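Local coordinates for protein arylalkylamine N-Acetyltransferase 2 (Aedes aegypti, PDB 4FD5) that probably catalyses the transfer of acyl groups from coenzyme A thioesters to the amine of arylalkylamines such as dopamine and serotonin, at residues Arg10-Ser15 and Ser65-Ser70; Gln28-Asp33 and Ile133-Val138; Asp72-Gly77 and Asp139-Gly144; Lys129-Arg134 and Arg162-Met167. All coordinates share one frame; numbering follows the deposited sequence.

Contact 1: residues Arg10-Ser15 and Ser65-Ser70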
loop_
_atom_site.group_PDB
_atom_site.type_symbol
_atom_site.label_atom_id
_atom_site.label_comp_id
_atom_site.label_asym_id
_atom_site.label_seq_id
_atom_site.Cartn_x
_atom_site.Cartn_y
_atom_site.Cartn_z
ATOM N N ARG A 10 -15.191 -0.466 15.197
ATOM C CA ARG A 10 -15.579 0.836 14.697
ATOM C C ARG A 10 -14.592 1.223 13.597
ATOM O O ARG A 10 -13.422 0.853 13.663
ATOM C CB ARG A 10 -15.498 1.833 15.856
ATOM C CG ARG A 10 -16.107 3.174 15.607
ATOM C CD ARG A 10 -16.195 3.965 16.913
ATOM N NE ARG A 10 -14.882 4.311 17.467
ATOM C CZ ARG A 10 -14.269 3.638 18.438
ATOM N NH1 ARG A 10 -14.842 2.569 18.977
ATOM N NH2 ARG A 10 -13.078 4.034 18.874
ATOM N N PHE A 11 -15.063 1.932 12.581
ATOM C CA PHE A 11 -14.169 2.444 11.532
ATOM C C PHE A 11 -14.096 3.955 11.621
ATOM O O PHE A 11 -15.128 4.635 11.737
ATOM C CB PHE A 11 -14.622 1.992 10.137
ATOM C CG PHE A 11 -14.617 0.511 9.971
ATOM C CD1 PHE A 11 -15.741 -0.233 10.289
ATOM C CD2 PHE A 11 -13.482 -0.151 9.542
ATOM C CE1 PHE A 11 -15.740 -1.606 10.157
ATOM C CE2 PHE A 11 -13.470 -1.528 9.412
ATOM C CZ PHE A 11 -14.600 -2.256 9.720
ATOM N N GLU A 12 -12.875 4.479 11.586
ATOM C CA GLU A 12 -12.665 5.916 11.733
ATOM C C GLU A 12 -11.557 6.389 10.806
ATOM O O GLU A 12 -10.647 5.636 10.489
ATOM C CB GLU A 12 -12.256 6.253 13.169
ATOM C CG GLU A 12 -13.209 5.756 14.259
ATOM C CD GLU A 12 -14.514 6.531 14.292
ATOM O OE1 GLU A 12 -14.574 7.629 13.697
ATOM O OE2 GLU A 12 -15.480 6.040 14.916
ATOM N N THR A 13 -11.623 7.649 10.396
ATOM C CA THR A 13 -10.493 8.256 9.691
ATOM C C THR A 13 -9.367 8.439 10.711
ATOM O O THR A 13 -9.628 8.816 11.850
ATOM C CB THR A 13 -10.900 9.606 9.071
ATOM O OG1 THR A 13 -11.993 9.407 8.161
ATOM C CG2 THR A 13 -9.719 10.240 8.332
ATOM N N ILE A 14 -8.118 8.171 10.323
ATOM C CA ILE A 14 -7.018 8.194 11.289
ATOM C C ILE A 14 -6.535 9.609 11.519
ATOM O O ILE A 14 -6.065 10.267 10.589
ATOM C CB ILE A 14 -5.818 7.325 10.838
ATOM C CG1 ILE A 14 -6.317 5.912 10.502
ATOM C CG2 ILE A 14 -4.766 7.265 11.953
ATOM C CD1 ILE A 14 -5.240 4.951 10.031
ATOM N N SER A 15 -6.673 10.064 12.760
ATOM C CA SER A 15 -6.257 11.404 13.171
ATOM C C SER A 15 -4.891 11.334 13.827
ATOM O O SER A 15 -4.412 10.253 14.160
ATOM C CB SER A 15 -7.273 11.985 14.161
ATOM O OG SER A 15 -7.175 11.316 15.404
ATOM N N SER A 65 -6.750 8.077 5.537
ATOM C CA SER A 65 -6.554 6.692 5.965
ATOM C C SER A 65 -7.658 6.253 6.926
ATOM O O SER A 65 -8.212 7.074 7.652
ATOM C CB SER A 65 -5.192 6.527 6.640
ATOM O OG SER A 65 -4.155 6.881 5.739
ATOM N N ILE A 66 -7.950 4.950 6.948
ATOM C CA ILE A 66 -9.019 4.415 7.798
ATOM C C ILE A 66 -8.441 3.399 8.780
ATOM O O ILE A 66 -7.573 2.617 8.415
ATOM C CB ILE A 66 -10.060 3.672 6.947
ATOM C CG1 ILE A 66 -10.569 4.546 5.799
ATOM C CG2 ILE A 66 -11.204 3.155 7.822
ATOM C CD1 ILE A 66 -11.373 5.702 6.233
ATOM N N MET A 67 -8.879 3.436 10.034
ATOM C CA MET A 67 -8.574 2.386 10.989
ATOM C C MET A 67 -9.844 1.667 11.426
ATOM O O MET A 67 -10.944 2.261 11.506
ATOM C CB MET A 67 -7.853 2.939 12.230
ATOM C CG MET A 67 -8.603 4.048 12.916
ATOM S SD MET A 67 -7.629 4.691 14.295
ATOM C CE MET A 67 -8.812 5.872 14.972
ATOM N N ALA A 68 -9.674 0.374 11.665
ATOM C CA ALA A 68 -10.631 -0.426 12.389
ATOM C C ALA A 68 -10.102 -0.530 13.806
ATOM O O ALA A 68 -8.980 -1.019 14.053
ATOM C CB ALA A 68 -10.752 -1.820 11.769
ATOM N N ILE A 69 -10.926 -0.053 14.730
ATOM C CA ILE A 69 -10.532 0.054 16.124
ATOM C C ILE A 69 -11.561 -0.657 17.021
ATOM O O ILE A 69 -12.768 -0.534 16.823
ATOM C CB ILE A 69 -10.298 1.555 16.480
ATOM C CG1 ILE A 69 -9.675 1.699 17.860
ATOM C CG2 ILE A 69 -11.564 2.338 16.372
ATOM C CD1 ILE A 69 -9.085 3.085 18.091
ATOM N N SER A 70 -11.071 -1.432 17.975
ATOM C CA SER A 70 -11.942 -2.268 18.795
ATOM C C SER A 70 -12.533 -1.484 19.961
ATOM O O SER A 70 -12.187 -0.321 20.172
ATOM C CB SER A 70 -11.190 -3.495 19.304
ATOM O OG SER A 70 -10.166 -3.120 20.203
HETATM O O HOH W 1 -5.375 9.705 7.856
#
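R10 and I69 begin an antiparallel pairing of strands 10-13 and 66-69, which forms one edge of the GNAT sheet. Their side chains run side by side, and CG2 of I69 sits over one face of the guanidinium, 3.4 Å from R10 NH2 and offset toward its rim. A bend at chi3 (66°) turns NE of R10 back along its own strand to E12, whose OE2 lies in the guanidinium plane at 3.1 Å and completes a salt bridge. On this same side of the sheet M67 carries its CG between the backbone N and the carbonyl carbon (chi1 55°). Beyond CG it is extended, and its CE ends 3.9 Å from CB of E12, while its CB packs 3.8 Å from CG1 of I14. The other side holds F11, T13, I66 and A68. There CE2 of F11 meets CB of A68 at 3.6 Å, CG2 of I66 lies at the edge of the F11 ring, and helix 147-161 packs against F11 through L147 and K150. Where strand 10-13 ends and strand 66-69 begins, a water links I14 O to S65 N. Next to it, I14 N donates to S65 O (2.9 Å) from 38° above the carbonyl plane.

Contact 2: residues Gln28-Asp33 and Ile133-Val138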
loop_
_atom_site.group_PDB
_atom_site.type_symbol
_atom_site.label_atom_id
_atom_site.label_comp_id
_atom_site.label_asym_id
_atom_site.label_seq_id
_atom_site.Cartn_x
_atom_site.Cartn_y
_atom_site.Cartn_z
ATOM N N GLN A 28 4.613 -4.007 14.099
ATOM C CA GLN A 28 4.440 -5.282 14.764
ATOM C C GLN A 28 3.821 -6.277 13.822
ATOM O O GLN A 28 4.057 -7.482 13.951
ATOM C CB GLN A 28 3.580 -5.149 16.019
ATOM C CG GLN A 28 4.255 -4.407 17.160
ATOM C CD GLN A 28 5.445 -5.158 17.729
ATOM O OE1 GLN A 28 5.495 -6.393 17.698
ATOM N NE2 GLN A 28 6.413 -4.414 18.250
ATOM N N THR A 29 3.037 -5.794 12.861
ATOM C CA THR A 29 2.193 -6.755 12.161
ATOM C C THR A 29 2.400 -6.774 10.666
ATOM O O THR A 29 2.067 -7.766 10.004
ATOM C CB THR A 29 0.677 -6.556 12.451
ATOM O OG1 THR A 29 0.221 -5.347 11.839
ATOM C CG2 THR A 29 0.397 -6.501 13.932
ATOM N N PHE A 30 2.955 -5.692 10.132
ATOM C CA PHE A 30 2.906 -5.495 8.698
ATOM C C PHE A 30 4.253 -5.436 8.003
ATOM O O PHE A 30 4.490 -6.176 7.065
ATOM C CB PHE A 30 2.100 -4.246 8.341
ATOM C CG PHE A 30 2.007 -4.007 6.867
ATOM C CD1 PHE A 30 1.066 -4.689 6.101
ATOM C CD2 PHE A 30 2.872 -3.126 6.236
ATOM C CE1 PHE A 30 0.980 -4.487 4.744
ATOM C CE2 PHE A 30 2.787 -2.915 4.870
ATOM C CZ PHE A 30 1.839 -3.601 4.118
ATOM N N PHE A 31 5.119 -4.532 8.450
ATOM C CA PHE A 31 6.306 -4.167 7.683
ATOM C C PHE A 31 7.181 -5.378 7.343
ATOM O O PHE A 31 7.580 -5.545 6.201
ATOM C CB PHE A 31 7.143 -3.140 8.450
ATOM C CG PHE A 31 6.587 -1.728 8.437
ATOM C CD1 PHE A 31 5.936 -1.215 7.323
ATOM C CD2 PHE A 31 6.758 -0.909 9.546
ATOM C CE1 PHE A 31 5.458 0.089 7.315
ATOM C CE2 PHE A 31 6.288 0.407 9.544
ATOM C CZ PHE A 31 5.625 0.899 8.433
ATOM N N ALA A 32 7.478 -6.215 8.333
ATOM C CA ALA A 32 8.384 -7.347 8.116
ATOM C C ALA A 32 7.740 -8.494 7.327
ATOM O O ALA A 32 8.440 -9.352 6.797
ATOM C CB ALA A 32 8.921 -7.861 9.445
ATOM N N ASP A 33 6.412 -8.490 7.251
ATOM C CA ASP A 33 5.641 -9.567 6.622
ATOM C C ASP A 33 5.279 -9.268 5.158
ATOM O O ASP A 33 4.911 -10.158 4.398
ATOM C CB ASP A 33 4.363 -9.763 7.438
ATOM C CG ASP A 33 3.752 -11.134 7.267
ATOM O OD1 ASP A 33 4.501 -12.116 7.078
ATOM O OD2 ASP A 33 2.509 -11.223 7.351
ATOM N N ILE A 133 -4.533 3.341 -2.377
ATOM C CA ILE A 133 -4.468 2.469 -1.209
ATOM C C ILE A 133 -3.030 1.973 -1.132
ATOM O O ILE A 133 -2.550 1.293 -2.040
ATOM C CB ILE A 133 -5.422 1.265 -1.340
ATOM C CG1 ILE A 133 -6.865 1.717 -1.502
ATOM C CG2 ILE A 133 -5.321 0.349 -0.115
ATOM C CD1 ILE A 133 -7.738 0.684 -2.213
ATOM N N ARG A 134 -2.330 2.323 -0.059
ATOM C CA ARG A 134 -0.907 2.022 0.045
ATOM C C ARG A 134 -0.601 0.848 0.949
ATOM O O ARG A 134 0.275 0.033 0.628
ATOM C CB ARG A 134 -0.130 3.256 0.498
ATOM C CG ARG A 134 -0.233 4.353 -0.533
ATOM C CD ARG A 134 0.592 5.594 -0.174
ATOM N NE ARG A 134 0.511 6.525 -1.292
ATOM C CZ ARG A 134 0.700 7.839 -1.220
ATOM N NH1 ARG A 134 1.018 8.420 -0.067
ATOM N NH2 ARG A 134 0.572 8.571 -2.323
ATOM N N ILE A 135 -1.281 0.791 2.095
ATOM C CA ILE A 135 -1.123 -0.343 2.995
ATOM C C ILE A 135 -2.488 -0.851 3.417
ATOM O O ILE A 135 -3.359 -0.056 3.750
ATOM C CB ILE A 135 -0.350 0.046 4.276
ATOM C CG1 ILE A 135 1.116 0.315 3.932
ATOM C CG2 ILE A 135 -0.470 -1.053 5.324
ATOM C CD1 ILE A 135 1.972 0.638 5.152
ATOM N N LEU A 136 -2.678 -2.171 3.395
ATOM C CA LEU A 136 -3.871 -2.793 3.964
ATOM C C LEU A 136 -3.374 -3.857 4.931
ATOM O O LEU A 136 -2.673 -4.796 4.524
ATOM C CB LEU A 136 -4.727 -3.426 2.856
ATOM C CG LEU A 136 -5.960 -4.223 3.288
ATOM C CD1 LEU A 136 -6.943 -3.339 4.044
ATOM C CD2 LEU A 136 -6.605 -4.828 2.060
ATOM N N SER A 137 -3.729 -3.704 6.203
ATOM C CA SER A 137 -3.124 -4.512 7.268
ATOM C C SER A 137 -4.178 -4.867 8.312
ATOM O O SER A 137 -4.942 -4.001 8.729
ATOM C CB SER A 137 -1.992 -3.707 7.937
ATOM O OG SER A 137 -1.423 -4.439 9.009
ATOM N N VAL A 138 -4.249 -6.141 8.711
ATOM C CA VAL A 138 -5.180 -6.554 9.756
ATOM C C VAL A 138 -4.428 -7.416 10.761
ATOM O O VAL A 138 -3.771 -8.384 10.380
ATOM C CB VAL A 138 -6.370 -7.360 9.181
ATOM C CG1 VAL A 138 -7.310 -7.837 10.318
ATOM C CG2 VAL A 138 -7.120 -6.534 8.160
#
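The beta bulge of strand 129-138, where R134 and I135 both face L80, presents I135 to F30, which follows T29 of helix 19-29 in the chain. CG2 of I135 stands over the centre of the F30 ring, 3.6 Å from the centroid and 11° off the ring normal, a CH-pi contact. The ring reaches the strand because CG of F30 is anti to the backbone N (chi1 -179°), and it passes obliquely across I135, with CE2 meeting the isoleucine CD1 at 3.7 Å. Farther along the strand, CE1 of F30 approaches the backbone O of L136 at 3.7 Å, and CB of F30 lies 3.6 Å from OG of S137. F31 CD1 lies at the edge of the F30 ring, in its plane, while F31 CE1 touches CD1 of I135 at 4.1 Å; L52 and S56 of helix 50-60 add to the packing round F31. The hydroxyls of T29 and S137 are both tied to H25, that of S137 to the imidazole NE2 and that of T29 to the backbone O. A bulge in this central strand is a hallmark of the GNAT fold, in which it probably helps to shape the acyl-CoA cleft.

Contact 3: residues Asp72-Gly77 and Asp139-Gly144; sequences DGDIAG and DSRFRG
A76 lays its methyl against the ring of F142, and this is the tight part of the contact: CB stands 3.4 Å from CG of the phenylalanine, over one face and offset toward the rim. Beside it, D139 N donates to A76 O at 2.9 Å, fixing the start of the loop 139-144 to the start of strand 75-85. Here A76 and G77 form a classic beta bulge, both facing A68, and L147 of helix 147-161 packs on A76 and F142. The outer side is looser and built from charges. R141 NH1 reaches D74 OD2 at 3.5 Å, a weak bond within a salt bridge, with carboxylate and guanidinium planes 40° apart. The arginine is held more firmly within its own loop, since NE bonds to D139 OD1 (3.0 Å) and NH2 to D139 OD2 (3.0 Å), each oxygen being met from above the carboxylate plane. D139 OD1 also accepts from R141 N through its anti lone pair, closing an Asx turn. CE1 of F142 lies 4.0 Å above the guanidinium plane of R141, over its centre, joining the apolar part to the polar one. A water donates to both I75 O (3.0 Å) and D139 OD2 (2.6 Å). The sequence RFRG, between central strand and helix, fits the start of the GNAT motif A loop, which in relatives binds the pyrophosphate of coenzyme A.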
loop_
_atom_site.group_PDB
_atom_site.type_symbol
_atom_site.label_atom_id
_atom_site.label_comp_id
_atom_site.label_asym_id
_atom_site.label_seq_id
_atom_site.Cartn_x
_atom_site.Cartn_y
_atom_site.Cartn_z
ATOM N N ASP A 72 -11.997 -1.672 23.074
ATOM C CA ASP A 72 -10.989 -1.249 24.045
ATOM C C ASP A 72 -9.918 -0.350 23.422
ATOM O O ASP A 72 -8.880 -0.089 24.034
ATOM C CB ASP A 72 -10.364 -2.454 24.770
ATOM C CG ASP A 72 -9.698 -3.437 23.822
ATOM O OD1 ASP A 72 -9.352 -3.038 22.689
ATOM O OD2 ASP A 72 -9.503 -4.611 24.216
ATOM N N GLY A 73 -10.176 0.116 22.200
ATOM C CA GLY A 73 -9.312 1.089 21.548
ATOM C C GLY A 73 -8.087 0.534 20.837
ATOM O O GLY A 73 -7.220 1.301 20.409
ATOM N N ASP A 74 -8.007 -0.787 20.700
ATOM C CA ASP A 74 -6.914 -1.427 19.968
ATOM C C ASP A 74 -7.070 -1.270 18.454
ATOM O O ASP A 74 -8.178 -1.352 17.928
ATOM C CB ASP A 74 -6.863 -2.927 20.290
ATOM C CG ASP A 74 -6.442 -3.212 21.721
ATOM O OD1 ASP A 74 -6.384 -2.259 22.524
ATOM O OD2 ASP A 74 -6.183 -4.395 22.020
ATOM N N ILE A 75 -5.961 -1.046 17.762
ATOM C CA ILE A 75 -5.963 -1.021 16.302
ATOM C C ILE A 75 -6.148 -2.451 15.802
ATOM O O ILE A 75 -5.264 -3.292 15.956
ATOM C CB ILE A 75 -4.638 -0.420 15.737
ATOM C CG1 ILE A 75 -4.435 1.026 16.222
ATOM C CG2 ILE A 75 -4.604 -0.481 14.200
ATOM C CD1 ILE A 75 -5.535 1.970 15.822
ATOM N N ALA A 76 -7.304 -2.725 15.219
ATOM C CA ALA A 76 -7.560 -4.053 14.659
ATOM C C ALA A 76 -7.006 -4.127 13.248
ATOM O O ALA A 76 -6.546 -5.187 12.795
ATOM C CB ALA A 76 -9.040 -4.368 14.674
ATOM N N GLY A 77 -7.056 -3.003 12.537
ATOM C CA GLY A 77 -6.471 -3.015 11.199
ATOM C C GLY A 77 -6.457 -1.623 10.611
ATOM O O GLY A 77 -7.105 -0.737 11.152
ATOM N N ASP A 139 -4.502 -7.029 12.029
ATOM C CA ASP A 139 -3.853 -7.724 13.136
ATOM C C ASP A 139 -4.362 -9.172 13.200
ATOM O O ASP A 139 -5.560 -9.411 13.052
ATOM C CB ASP A 139 -4.173 -6.983 14.442
ATOM C CG ASP A 139 -3.405 -7.526 15.633
ATOM O OD1 ASP A 139 -3.594 -8.711 15.973
ATOM O OD2 ASP A 139 -2.616 -6.766 16.248
ATOM N N SER A 140 -3.458 -10.128 13.382
ATOM C CA SER A 140 -3.847 -11.544 13.369
ATOM C C SER A 140 -4.976 -11.862 14.352
ATOM O O SER A 140 -5.783 -12.765 14.095
ATOM C CB SER A 140 -2.643 -12.456 13.638
ATOM O OG SER A 140 -2.122 -12.233 14.943
ATOM N N ARG A 141 -5.033 -11.146 15.473
ATOM C CA ARG A 141 -6.072 -11.375 16.483
ATOM C C ARG A 141 -7.468 -11.111 15.917
ATOM O O ARG A 141 -8.461 -11.663 16.399
ATOM C CB ARG A 141 -5.834 -10.502 17.729
ATOM C CG ARG A 141 -4.507 -10.752 18.453
ATOM C CD ARG A 141 -4.246 -9.704 19.538
ATOM N NE ARG A 141 -3.868 -8.405 18.975
ATOM C CZ ARG A 141 -4.006 -7.238 19.601
ATOM N NH1 ARG A 141 -4.526 -7.190 20.821
ATOM N NH2 ARG A 141 -3.622 -6.110 19.005
ATOM N N PHE A 142 -7.534 -10.277 14.880
ATOM C CA PHE A 142 -8.796 -9.761 14.374
ATOM C C PHE A 142 -9.163 -10.291 12.992
ATOM O O PHE A 142 -10.110 -9.814 12.371
ATOM C CB PHE A 142 -8.784 -8.215 14.361
ATOM C CG PHE A 142 -8.731 -7.603 15.734
ATOM C CD1 PHE A 142 -7.519 -7.283 16.328
ATOM C CD2 PHE A 142 -9.902 -7.349 16.430
ATOM C CE1 PHE A 142 -7.478 -6.720 17.595
ATOM C CE2 PHE A 142 -9.862 -6.784 17.690
ATOM C CZ PHE A 142 -8.650 -6.477 18.269
ATOM N N ARG A 143 -8.414 -11.279 12.510
ATOM C CA ARG A 143 -8.693 -11.858 11.200
ATOM C C ARG A 143 -9.913 -12.762 11.244
ATOM O O ARG A 143 -10.318 -13.221 12.305
ATOM C CB ARG A 143 -7.464 -12.605 10.684
ATOM C CG ARG A 143 -6.340 -11.649 10.314
ATOM C CD ARG A 143 -5.012 -12.348 10.092
ATOM N NE ARG A 143 -3.940 -11.358 9.953
ATOM C CZ ARG A 143 -2.643 -11.656 9.912
ATOM N NH1 ARG A 143 -2.239 -12.919 9.991
ATOM N NH2 ARG A 143 -1.742 -10.686 9.791
ATOM N N GLY A 144 -10.503 -12.996 10.082
ATOM C CA GLY A 144 -11.722 -13.792 10.002
ATOM C C GLY A 144 -13.000 -13.015 10.276
ATOM O O GLY A 144 -14.077 -13.590 10.326
HETATM O O HOH W 2 -2.435 -4.159 16.137
#

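Contact 4: residues Lys129-Arg134 and Arg162-Met167; sequences KIFEIR and RGFQVM
K129 sets its CG between the backbone N and the carbonyl carbon (chi1 74°), and F164 sets its CG anti to the carbonyl carbon (chi1 -69°). Beyond CG the lysine chain is extended and crosses the F164 side chain at about a right angle. CE of K129 lies over the ring centre, 3.5 Å from the centroid, and NZ follows at 4.2 Å from that centroid in a cation-pi contact. The ammonium also makes a weak bond of 3.4 Å to R162 O, at the end of helix 147-161, where G163 closes a Schellman motif.

The opposite face of F164 belongs to F131. CB of F131 meets CD2 of F164 at 3.7 Å, and the edge of the F131 ring, led by CD2, points at that face in a T-shaped stack with centroids 5.3 Å apart and planes at 81°. F164 is thus sandwiched between an aliphatic chain and an aromatic edge. F131 lies side by side with M167, whose CE touches CD1 of F131 at 3.6 Å and also packs on CD1 of I133. A159 of the intervening helix contacts both phenylalanines. The backbones are joined by F131 N to V166 O at 3.0 Å, in the carbonyl plane, and a water donates to K129 O while accepting from Q165 N.

Strands 129-138 and 166-171 pair in parallel and are connected by helix 147-161, a beta-alpha-beta crossover, the unit that in GNAT enzymes contributes to the acyl-CoA site, as it probably does here.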
loop_
_atom_site.group_PDB
_atom_site.type_symbol
_atom_site.label_atom_id
_atom_site.label_comp_id
_atom_site.label_asym_id
_atom_site.label_seq_id
_atom_site.Cartn_x
_atom_site.Cartn_y
_atom_site.Cartn_z
ATOM N N LYS A 129 -6.381 13.853 -9.978
ATOM C CA LYS A 129 -5.979 13.269 -8.707
ATOM C C LYS A 129 -6.534 11.855 -8.597
ATOM O O LYS A 129 -7.570 11.533 -9.185
ATOM C CB LYS A 129 -6.412 14.142 -7.516
ATOM C CG LYS A 129 -7.900 14.114 -7.199
ATOM C CD LYS A 129 -8.238 15.036 -6.021
ATOM C CE LYS A 129 -9.690 14.861 -5.573
ATOM N NZ LYS A 129 -10.142 15.864 -4.551
ATOM N N ILE A 130 -5.807 11.011 -7.872
ATOM C CA ILE A 130 -6.185 9.607 -7.704
ATOM C C ILE A 130 -6.012 9.205 -6.250
ATOM O O ILE A 130 -5.056 9.607 -5.593
ATOM C CB ILE A 130 -5.333 8.693 -8.605
ATOM C CG1 ILE A 130 -5.746 8.879 -10.071
ATOM C CG2 ILE A 130 -5.485 7.212 -8.198
ATOM C CD1 ILE A 130 -4.915 8.071 -11.066
ATOM N N PHE A 131 -6.935 8.381 -5.763
ATOM C CA PHE A 131 -6.925 7.923 -4.378
ATOM C C PHE A 131 -6.175 6.591 -4.320
ATOM O O PHE A 131 -6.634 5.600 -4.897
ATOM C CB PHE A 131 -8.378 7.754 -3.930
ATOM C CG PHE A 131 -8.559 7.502 -2.454
ATOM C CD1 PHE A 131 -8.375 6.236 -1.923
ATOM C CD2 PHE A 131 -8.997 8.519 -1.617
ATOM C CE1 PHE A 131 -8.575 5.992 -0.553
ATOM C CE2 PHE A 131 -9.210 8.291 -0.249
ATOM C CZ PHE A 131 -9.002 7.025 0.287
ATOM N N GLU A 132 -5.029 6.573 -3.630
ATOM C CA GLU A 132 -4.156 5.396 -3.629
ATOM C C GLU A 132 -4.168 4.622 -2.309
ATOM O O GLU A 132 -3.830 5.166 -1.252
ATOM C CB GLU A 132 -2.710 5.790 -3.995
ATOM C CG GLU A 132 -1.802 4.582 -4.220
ATOM C CD GLU A 132 -0.352 4.963 -4.486
ATOM O OE1 GLU A 132 0.089 6.069 -4.071
ATOM O OE2 GLU A 132 0.355 4.129 -5.101
ATOM N N ILE A 133 -4.533 3.341 -2.377
ATOM C CA ILE A 133 -4.468 2.469 -1.209
ATOM C C ILE A 133 -3.030 1.973 -1.132
ATOM O O ILE A 133 -2.550 1.293 -2.040
ATOM C CB ILE A 133 -5.422 1.265 -1.340
ATOM C CG1 ILE A 133 -6.865 1.717 -1.502
ATOM C CG2 ILE A 133 -5.321 0.349 -0.115
ATOM C CD1 ILE A 133 -7.738 0.684 -2.213
ATOM N N ARG A 134 -2.330 2.323 -0.059
ATOM C CA ARG A 134 -0.907 2.022 0.045
ATOM C C ARG A 134 -0.601 0.848 0.949
ATOM O O ARG A 134 0.275 0.033 0.628
ATOM C CB ARG A 134 -0.130 3.256 0.498
ATOM C CG ARG A 134 -0.233 4.353 -0.533
ATOM C CD ARG A 134 0.592 5.594 -0.174
ATOM N NE ARG A 134 0.511 6.525 -1.292
ATOM C CZ ARG A 134 0.700 7.839 -1.220
ATOM N NH1 ARG A 134 1.018 8.420 -0.067
ATOM N NH2 ARG A 134 0.572 8.571 -2.323
ATOM N N ARG A 162 -14.930 12.643 -0.719
ATOM C CA ARG A 162 -13.900 13.659 -0.972
ATOM C C ARG A 162 -13.779 14.057 -2.451
ATOM O O ARG A 162 -12.896 14.835 -2.819
ATOM C CB ARG A 162 -12.530 13.165 -0.492
ATOM C CG ARG A 162 -12.381 12.996 1.006
ATOM C CD ARG A 162 -12.234 14.327 1.747
ATOM N NE ARG A 162 -12.113 14.070 3.183
ATOM C CZ ARG A 162 -10.960 13.866 3.810
ATOM N NH1 ARG A 162 -9.816 13.931 3.140
ATOM N NH2 ARG A 162 -10.945 13.617 5.109
ATOM N N GLY A 163 -14.629 13.487 -3.297
ATOM C CA GLY A 163 -14.703 13.894 -4.687
ATOM C C GLY A 163 -13.811 13.127 -5.649
ATOM O O GLY A 163 -13.622 13.548 -6.787
ATOM N N PHE A 164 -13.249 12.010 -5.207
ATOM C CA PHE A 164 -12.423 11.201 -6.105
ATOM C C PHE A 164 -13.261 10.358 -7.056
ATOM O O PHE A 164 -14.369 9.937 -6.729
ATOM C CB PHE A 164 -11.472 10.296 -5.319
ATOM C CG PHE A 164 -10.388 11.037 -4.604
ATOM C CD1 PHE A 164 -10.623 11.623 -3.373
ATOM C CD2 PHE A 164 -9.135 11.159 -5.171
ATOM C CE1 PHE A 164 -9.619 12.303 -2.715
ATOM C CE2 PHE A 164 -8.125 11.842 -4.516
ATOM C CZ PHE A 164 -8.368 12.413 -3.286
ATOM N N GLN A 165 -12.702 10.093 -8.236
ATOM C CA GLN A 165 -13.353 9.270 -9.241
ATOM C C GLN A 165 -12.576 7.993 -9.532
ATOM O O GLN A 165 -13.111 7.056 -10.115
ATOM C CB GLN A 165 -13.508 10.051 -10.540
ATOM C CG GLN A 165 -14.343 11.300 -10.406
ATOM C CD GLN A 165 -14.418 12.054 -11.706
ATOM O OE1 GLN A 165 -15.360 11.885 -12.474
ATOM N NE2 GLN A 165 -13.413 12.874 -11.973
ATOM N N VAL A 166 -11.307 7.976 -9.141
ATOM C CA VAL A 166 -10.463 6.812 -9.410
ATOM C C VAL A 166 -9.654 6.407 -8.184
ATOM O O VAL A 166 -9.052 7.250 -7.509
ATOM C CB VAL A 166 -9.529 7.060 -10.595
ATOM C CG1 VAL A 166 -8.556 5.888 -10.773
ATOM C CG2 VAL A 166 -10.339 7.279 -11.873
ATOM N N MET A 167 -9.634 5.107 -7.908
ATOM C CA MET A 167 -8.768 4.562 -6.869
ATOM C C MET A 167 -7.741 3.631 -7.492
ATOM O O MET A 167 -7.999 3.023 -8.530
ATOM C CB MET A 167 -9.577 3.773 -5.842
ATOM C CG MET A 167 -10.710 4.539 -5.157
ATOM S SD MET A 167 -11.639 3.490 -4.028
ATOM C CE MET A 167 -10.594 3.509 -2.569
HETATM O O HOH W 3 -10.350 11.169 -9.087
#

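In the fold
All four contacts reach one mixed sheet. Contacts 1 and 3 join directly, since A76 N lies 2.7 Å from A68 O and A68 N 2.8 Å from G77 O, probable hydrogen bonds linking strands 66-69 and 75-85. Contact 3 adjoins contact 2, with V138 O 3.0 Å from R143 NE, where the central strand passes into its loop. Contacts 2 and 4 share I133 and R134 on strand 129-138, although their centres are about 20 Å apart. Contacts 3 and 4, centres about 25 Å apart, lie toward the two ends of that strand. By analogy with other GNAT enzymes, acyl-CoA would probably bind near the bulge of contact 2 and the loop of contact 3.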